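Local coordinates for possible periplasmic protein (Campylobacter jejuni, PDB 3RGC) that acts as a SurA-like chaperone in the periplasm and may also have peptidyl-prolyl cis-trans isomerase activity, at residues S108-D113 and Q231-D236; K120-Q125 and N223-E228; D128-Y133 and N219-A224. One frame throughout, in Å; residues are numbered along the deposited sequence.

Interaction 1: residues S108-D113 and Q231-D236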
# COMPACT_ATOMS: atom_id res chain seq x y z
N SER B 108 0.14 -18.43 24.07
CA SER B 108 -0.57 -17.64 25.08
C SER B 108 0.07 -17.86 26.45
O SER B 108 -0.26 -17.19 27.42
CB SER B 108 -2.06 -17.99 25.12
OG SER B 108 -2.32 -19.16 25.89
N MET B 109 1.01 -18.79 26.51
CA MET B 109 1.63 -19.16 27.77
C MET B 109 2.83 -18.28 28.07
O MET B 109 3.29 -18.23 29.19
CB MET B 109 2.07 -20.63 27.75
CG MET B 109 0.97 -21.63 28.05
SD MET B 109 1.50 -23.36 27.96
CE MET B 109 -0.03 -24.10 27.54
N ALA B 110 3.31 -17.57 27.05
CA ALA B 110 4.58 -16.84 27.11
C ALA B 110 4.44 -15.45 27.70
O ALA B 110 3.36 -14.88 27.72
CB ALA B 110 5.19 -16.74 25.71
N LYS B 111 5.55 -14.91 28.19
CA LYS B 111 5.62 -13.53 28.67
C LYS B 111 6.36 -12.72 27.63
O LYS B 111 7.55 -12.91 27.44
CB LYS B 111 6.34 -13.47 30.02
CG LYS B 111 5.78 -14.47 31.02
CD LYS B 111 6.02 -14.05 32.47
CE LYS B 111 5.34 -15.03 33.42
NZ LYS B 111 3.90 -15.23 33.09
N THR B 112 5.66 -11.82 26.96
CA THR B 112 6.23 -11.07 25.85
C THR B 112 6.70 -9.71 26.33
O THR B 112 5.99 -9.03 27.06
CB THR B 112 5.17 -10.87 24.72
OG1 THR B 112 4.50 -12.10 24.47
CG2 THR B 112 5.81 -10.39 23.44
N ASP B 113 7.91 -9.33 25.93
CA ASP B 113 8.46 -8.01 26.20
C ASP B 113 8.05 -7.03 25.09
O ASP B 113 8.35 -7.23 23.92
CB ASP B 113 10.00 -8.10 26.31
CG ASP B 113 10.66 -6.74 26.50
OD1 ASP B 113 9.96 -5.80 26.93
OD2 ASP B 113 11.88 -6.62 26.24
N GLN B 231 8.09 -17.25 18.24
CA GLN B 231 8.75 -18.37 17.58
C GLN B 231 9.71 -19.12 18.50
O GLN B 231 9.71 -20.36 18.52
CB GLN B 231 9.50 -17.85 16.35
CG GLN B 231 10.56 -18.78 15.81
CD GLN B 231 11.42 -18.11 14.74
OE1 GLN B 231 10.92 -17.30 13.94
NE2 GLN B 231 12.72 -18.42 14.74
N ASN B 232 10.51 -18.39 19.27
CA ASN B 232 11.47 -18.98 20.19
C ASN B 232 10.82 -19.72 21.34
O ASN B 232 11.25 -20.81 21.73
CB ASN B 232 12.41 -17.92 20.78
CG ASN B 232 13.33 -17.32 19.74
OD1 ASN B 232 13.43 -17.84 18.62
ND2 ASN B 232 14.02 -16.24 20.10
N PHE B 233 9.78 -19.11 21.90
CA PHE B 233 9.06 -19.72 23.00
C PHE B 233 8.39 -21.02 22.56
O PHE B 233 8.38 -22.02 23.29
CB PHE B 233 8.01 -18.76 23.55
CG PHE B 233 7.20 -19.33 24.66
CD1 PHE B 233 7.61 -19.18 25.98
CD2 PHE B 233 6.05 -20.04 24.40
CE1 PHE B 233 6.86 -19.73 27.02
CE2 PHE B 233 5.29 -20.59 25.44
CZ PHE B 233 5.70 -20.44 26.74
N ILE B 234 7.81 -21.00 21.37
CA ILE B 234 7.20 -22.19 20.80
C ILE B 234 8.26 -23.27 20.60
O ILE B 234 8.10 -24.41 21.05
CB ILE B 234 6.50 -21.86 19.48
CG1 ILE B 234 5.21 -21.09 19.74
CG2 ILE B 234 6.22 -23.13 18.70
CD1 ILE B 234 4.47 -20.71 18.46
N GLN B 235 9.36 -22.92 19.93
CA GLN B 235 10.48 -23.84 19.75
C GLN B 235 10.98 -24.37 21.08
O GLN B 235 11.10 -25.58 21.27
CB GLN B 235 11.62 -23.16 19.00
CG GLN B 235 11.48 -23.18 17.49
CD GLN B 235 11.87 -24.51 16.88
OE1 GLN B 235 12.42 -25.38 17.57
NE2 GLN B 235 11.60 -24.67 15.59
N ASP B 236 11.28 -23.47 22.01
CA ASP B 236 11.75 -23.86 23.32
C ASP B 236 10.77 -24.82 24.00
O ASP B 236 11.17 -25.78 24.67
CB ASP B 236 11.98 -22.62 24.18
CG ASP B 236 12.34 -22.96 25.62
OD1 ASP B 236 13.52 -23.27 25.89
OD2 ASP B 236 11.43 -22.92 26.48

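Interaction 2: residues K120-Q125 and N223-E228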
# COMPACT_ATOMS: atom_id res chain seq x y z
N LYS B 120 14.76 -1.80 20.93
CA LYS B 120 16.01 -1.17 20.48
C LYS B 120 17.10 -2.22 20.51
O LYS B 120 17.77 -2.45 19.50
CB LYS B 120 16.44 0.01 21.37
CG LYS B 120 15.55 1.23 21.30
N LYS B 121 17.27 -2.86 21.66
CA LYS B 121 18.36 -3.81 21.80
C LYS B 121 18.22 -4.93 20.77
O LYS B 121 19.22 -5.41 20.23
CB LYS B 121 18.42 -4.35 23.22
CG LYS B 121 19.79 -4.91 23.58
CD LYS B 121 20.86 -3.83 23.59
CE LYS B 121 22.22 -4.40 24.01
NZ LYS B 121 23.28 -3.36 24.02
N PHE B 122 16.99 -5.32 20.48
CA PHE B 122 16.74 -6.28 19.42
C PHE B 122 17.20 -5.73 18.07
O PHE B 122 17.80 -6.44 17.26
CB PHE B 122 15.27 -6.65 19.33
CG PHE B 122 14.98 -7.63 18.25
CD1 PHE B 122 15.14 -9.00 18.47
CD2 PHE B 122 14.58 -7.20 16.99
CE1 PHE B 122 14.88 -9.91 17.46
CE2 PHE B 122 14.32 -8.11 15.98
CZ PHE B 122 14.47 -9.46 16.22
N PHE B 123 16.91 -4.46 17.84
CA PHE B 123 17.36 -3.78 16.62
C PHE B 123 18.88 -3.82 16.45
O PHE B 123 19.39 -4.29 15.44
CB PHE B 123 16.89 -2.33 16.63
CG PHE B 123 17.41 -1.53 15.48
CD1 PHE B 123 17.05 -1.86 14.18
CD2 PHE B 123 18.25 -0.46 15.70
CE1 PHE B 123 17.52 -1.12 13.11
CE2 PHE B 123 18.73 0.29 14.63
CZ PHE B 123 18.36 -0.04 13.33
N GLU B 124 19.60 -3.33 17.45
CA GLU B 124 21.06 -3.29 17.41
C GLU B 124 21.67 -4.67 17.17
O GLU B 124 22.78 -4.77 16.64
CB GLU B 124 21.63 -2.70 18.70
CG GLU B 124 21.15 -1.29 19.00
CD GLU B 124 21.43 -0.86 20.44
OE1 GLU B 124 22.21 -1.55 21.13
OE2 GLU B 124 20.86 0.18 20.87
N GLN B 125 20.95 -5.72 17.56
CA GLN B 125 21.43 -7.09 17.40
C GLN B 125 21.12 -7.64 16.00
O GLN B 125 21.79 -8.56 15.53
CB GLN B 125 20.80 -8.02 18.46
CG GLN B 125 21.42 -7.95 19.86
CD GLN B 125 20.68 -8.83 20.86
OE1 GLN B 125 19.48 -9.07 20.73
NE2 GLN B 125 21.41 -9.34 21.86
N ASN B 223 7.32 -5.39 15.75
CA ASN B 223 6.62 -6.57 15.25
C ASN B 223 7.55 -7.78 15.11
O ASN B 223 7.20 -8.90 15.49
CB ASN B 223 5.91 -6.27 13.93
CG ASN B 223 4.89 -5.14 14.07
OD1 ASN B 223 4.30 -4.94 15.13
ND2 ASN B 223 4.68 -4.40 12.99
N ALA B 224 8.74 -7.55 14.59
CA ALA B 224 9.74 -8.60 14.40
C ALA B 224 10.26 -9.13 15.74
O ALA B 224 10.47 -10.34 15.92
CB ALA B 224 10.89 -8.10 13.56
N TYR B 225 10.47 -8.22 16.69
CA TYR B 225 10.93 -8.61 18.01
C TYR B 225 9.90 -9.51 18.65
O TYR B 225 10.21 -10.57 19.18
CB TYR B 225 11.14 -7.36 18.86
CG TYR B 225 11.62 -7.63 20.26
CD1 TYR B 225 12.58 -8.62 20.50
CD2 TYR B 225 11.15 -6.88 21.33
CE1 TYR B 225 13.04 -8.86 21.79
CE2 TYR B 225 11.60 -7.11 22.62
CZ TYR B 225 12.55 -8.10 22.84
OH TYR B 225 13.01 -8.34 24.12
N VAL B 226 8.65 -9.09 18.57
CA VAL B 226 7.54 -9.85 19.12
C VAL B 226 7.36 -11.18 18.37
O VAL B 226 7.19 -12.23 18.99
CB VAL B 226 6.24 -9.04 19.06
CG1 VAL B 226 5.04 -9.92 19.37
CG2 VAL B 226 6.33 -7.84 20.02
N SER B 227 7.40 -11.13 17.05
CA SER B 227 7.33 -12.37 16.26
C SER B 227 8.41 -13.36 16.71
O SER B 227 8.13 -14.54 16.92
CB SER B 227 7.50 -12.07 14.76
OG SER B 227 8.39 -13.00 14.17
N GLU B 228 9.64 -12.88 16.84
CA GLU B 228 10.73 -13.75 17.27
C GLU B 228 10.56 -14.30 18.68
O GLU B 228 10.91 -15.46 18.95
CB GLU B 228 12.07 -13.05 17.17
CG GLU B 228 13.17 -13.87 17.81
CD GLU B 228 14.52 -13.60 17.20
OE1 GLU B 228 14.61 -12.74 16.30
OE2 GLU B 228 15.50 -14.26 17.63

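Interaction 3: residues D128-Y133 and N219-A224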
# COMPACT_ATOMS: atom_id res chain seq x y z
N ASP B 128 20.72 -6.10 10.26
CA ASP B 128 20.74 -6.68 8.93
C ASP B 128 19.33 -6.87 8.37
O ASP B 128 19.12 -6.81 7.16
CB ASP B 128 21.48 -8.01 8.96
CG ASP B 128 21.79 -8.54 7.59
OD1 ASP B 128 21.85 -7.72 6.64
OD2 ASP B 128 21.99 -9.76 7.44
N LYS B 129 18.38 -7.10 9.26
CA LYS B 129 17.01 -7.37 8.86
C LYS B 129 16.26 -6.09 8.54
O LYS B 129 15.06 -6.11 8.23
CB LYS B 129 16.29 -8.11 9.98
CG LYS B 129 17.07 -9.27 10.57
CD LYS B 129 16.22 -9.99 11.61
CE LYS B 129 16.82 -11.32 12.02
NZ LYS B 129 15.90 -12.13 12.88
N PHE B 130 16.96 -4.96 8.61
CA PHE B 130 16.31 -3.67 8.44
C PHE B 130 17.10 -2.74 7.51
O PHE B 130 17.07 -1.51 7.64
CB PHE B 130 16.08 -3.02 9.80
CG PHE B 130 15.33 -3.92 10.77
CD1 PHE B 130 13.94 -3.92 10.79
CD2 PHE B 130 16.01 -4.76 11.63
CE1 PHE B 130 13.25 -4.75 11.68
CE2 PHE B 130 15.33 -5.59 12.52
CZ PHE B 130 13.95 -5.59 12.54
N THR B 131 17.80 -3.35 6.55
CA THR B 131 18.60 -2.60 5.60
C THR B 131 17.72 -1.93 4.55
O THR B 131 16.89 -2.59 3.91
CB THR B 131 19.64 -3.51 4.90
N PHE B 132 17.88 -0.61 4.39
CA PHE B 132 17.16 0.13 3.36
C PHE B 132 18.12 0.56 2.26
O PHE B 132 19.26 0.95 2.51
CB PHE B 132 16.47 1.36 3.96
N TYR B 133 17.65 0.49 1.02
CA TYR B 133 18.43 0.93 -0.13
C TYR B 133 18.46 2.47 -0.24
O TYR B 133 17.49 3.13 0.13
CB TYR B 133 17.87 0.32 -1.40
CG TYR B 133 17.96 -1.19 -1.44
CD1 TYR B 133 19.10 -1.82 -1.92
CD2 TYR B 133 16.91 -1.98 -1.00
CE1 TYR B 133 19.19 -3.19 -1.97
CE2 TYR B 133 16.99 -3.36 -1.04
CZ TYR B 133 18.13 -3.96 -1.53
OH TYR B 133 18.23 -5.34 -1.58
N ASN B 219 8.45 0.80 14.28
CA ASN B 219 7.26 -0.02 14.22
C ASN B 219 7.53 -1.41 13.67
O ASN B 219 6.83 -2.37 13.99
CB ASN B 219 6.19 0.68 13.38
CG ASN B 219 4.80 0.21 13.72
OD1 ASN B 219 4.48 -0.01 14.89
ND2 ASN B 219 3.97 0.02 12.70
N GLU B 220 8.54 -1.52 12.82
CA GLU B 220 8.86 -2.79 12.18
C GLU B 220 9.63 -3.70 13.13
O GLU B 220 9.39 -4.91 13.20
CB GLU B 220 9.67 -2.54 10.90
CG GLU B 220 8.88 -1.87 9.77
CD GLU B 220 8.43 -0.44 10.09
OE1 GLU B 220 9.15 0.26 10.83
OE2 GLU B 220 7.36 -0.03 9.61
N VAL B 221 10.57 -3.10 13.87
CA VAL B 221 11.37 -3.84 14.84
C VAL B 221 10.47 -4.44 15.92
O VAL B 221 10.67 -5.59 16.33
CB VAL B 221 12.46 -2.97 15.50
CG1 VAL B 221 13.26 -2.23 14.43
CG2 VAL B 221 11.85 -1.99 16.47
N LEU B 222 9.48 -3.68 16.35
CA LEU B 222 8.62 -4.16 17.42
C LEU B 222 7.86 -5.40 16.96
O LEU B 222 7.79 -6.38 17.69
CB LEU B 222 7.67 -3.08 17.92
CG LEU B 222 6.88 -3.48 19.16
CD1 LEU B 222 7.82 -3.99 20.25
CD2 LEU B 222 6.04 -2.32 19.68
N ASN B 223 7.32 -5.39 15.75
CA ASN B 223 6.62 -6.57 15.25
C ASN B 223 7.55 -7.78 15.11
O ASN B 223 7.20 -8.90 15.49
CB ASN B 223 5.91 -6.27 13.93
CG ASN B 223 4.89 -5.14 14.07
OD1 ASN B 223 4.30 -4.94 15.13
ND2 ASN B 223 4.68 -4.40 12.99
N ALA B 224 8.74 -7.55 14.59
CA ALA B 224 9.74 -8.60 14.40
C ALA B 224 10.26 -9.13 15.74
O ALA B 224 10.47 -10.34 15.92
CB ALA B 224 10.89 -8.10 13.56

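Interaction 1: residues S108-D113 and Q231-D236
One face of the Phe233 ring receives the methyl group of Ala110, which sits almost over the middle of the six carbons. Ala110 CB is 3.4 Å from the ring centroid and 11° off the ring normal, a close CH-pi contact. The methyl leans slightly to one side of the ring, since Phe233 CG and CD1 are its nearest atoms, each 3.4 Å from Ala110 CB. Ala110 CA follows it on the same residue and passes 3.7 Å from Phe233 CE1, while Ala110 N approaches Phe233 CZ to 3.7 Å, so backbone as well as methyl is laid against the aromatic group. Met109 comes in obliquely at the far end of the ring, with its CB 3.8 Å from Phe233 CZ. Its extended thioether leads away from Phe233 and touches Tyr237 of the same helix.

This is the place where the chain leaves helix 86-107 and enters the linker toward helix 116-125, and where the long helix 218-244 comes back past it. Consistent with a SurA-like architecture, helix 218-244 returns from the domain with the four-stranded sheet to the helical part, and the outgoing linker passes back over it, meeting it at successive turns. Phe233 reaches the linker because its CG stands anti to its own backbone N (chi1 179°), turning the ring outward from the helix. The ring also touches Ile106 of helix 86-107, so it packs against both the end of that helix and the residues that follow. Further along the linker the attachment becomes polar: Asp113 N donates a hydrogen bond to Gln229 OE1 on helix 218-244.

Interaction 2: residues K120-Q125 and N223-E228
Phe122 projects from its helix onto Tyr225, Ala224 and Glu228, and each of the three meets a different part of its ring. The CH-pi component comes from the backbone of Tyr225, whose CA stands 3.9 Å from the centroid of the Phe122 ring, nearly on the ring normal. With Tyr225 CB over the same face, the phenylalanine lies flat against the surface of the opposing helix.

The two rings also meet at a slant. The centroids of Phe122 and Tyr225 are 5.1 Å apart with their planes inclined at 39°, and the tightest approach between them is 3.3 Å, from Phe122 CD1 to Tyr225 CD1. The first torsion of Tyr225, trans with respect to its backbone N, swings its ring across the base of Phe122 and out to Asp113, which hydrogen-bonds its hydroxyl.

A carboxylate supplies the edge contact. Glu228 OE1 lies 3.1 Å from Phe122 CE1 and 3.3 Å from Phe122 CZ, near the ring plane, while the carboxylate plane is turned 90° to the ring. The partly positive C-H rim would probably favour an oxygen here. A long, weak ion pair with Lys129 engages the same oxygen, and OE2 has a weak hydrogen bond to Asn232.

The apolar remainder is Ala224, whose CB is 4.2 Å from Phe122 CE2.

The two helical segments cross at 89° with axes 9.9 Å apart, and this near-perpendicular crossing keeps the contact local, with Phe122 as its centre on helix 116-125. That helix belongs to the region assigned to an FKBP-related C-terminal domain, so the contact joins the start of this region to helix 218-244. The next residue, Phe123, faces the loop joining strand 198-207 to helix 218-244, touching Tyr214 and Val217.

Interaction 3: residues D128-Y133 and N219-A224
Phe130 makes the contact, bringing the outer end of its ring against Val221, Ala224 and the backbone of Glu220. Segment 128-133 starts with a 3-10 turn at Asp128 and Lys129, in the region assigned to the Cj1289-like C-terminal domain, and the contact ties this region to the first turns of helix 218-244.

At Phe130 the side chain turns to the helix, a chi1 of -54° placing the ring beside its backbone N. Val221 CG1 sits over one face of the Phe130 ring, displaced toward the rim: it is 4.0 Å from the centroid, 21° off the normal, and 3.7 Å from Phe130 CE1. This branch, beside the valine's own backbone N, is the one that meets the ring, and the two side chains cross at about a right angle. Phe130 CZ is also 3.9 Å from Val221 CA. At the edge of the ring, near its plane, the methyl of Ala224 lies about one turn further along the helix, with CB 4.1 Å from Phe130 CZ. Glu220 approaches obliquely, its carbonyl carbon 4.0 Å from Phe130 CE1, while its carboxylate leads away.

Beyond Phe130 the loop parts from helix 218-244. Thr131 touches Gln210 and Phe132 pairs through its backbone with Thr211, which brings the chain up to strand 135-143. Val221 in turn packs on Ala119 and Phe123 of helix 116-125 and on Tyr214, while Phe130 reaches Val217, so Val221 and Phe130 join a largely apolar cluster between the loop, helix 116-125 and helix 218-244.

With carbon meeting carbon throughout and no polar bond between the segments, shape fit and a CH-pi contact, rather than directed polar bonds, probably hold the phenylalanine here.

How the interactions relate
All three contacts use helix 218-244, met at successive places along its length: interaction 3 nearest its start, interaction 2 next and interaction 1 further on. Interactions 2 and 3 are partly buried, each with one buried residue; they share Ala224, their centres are about 8 Å apart, and Phe123 packs on both Val221 and Phe130 between them. Interaction 1 is a surface contact, about 14 Å centre to centre from interaction 2, to which Asp113 ties it by a probable hydrogen bond to Tyr225. Each centres on a phenylalanine, but it belongs to the long helix in interaction 1 and to the opposing segment in the others. A carboxylate at a ring edge distinguishes interaction 2.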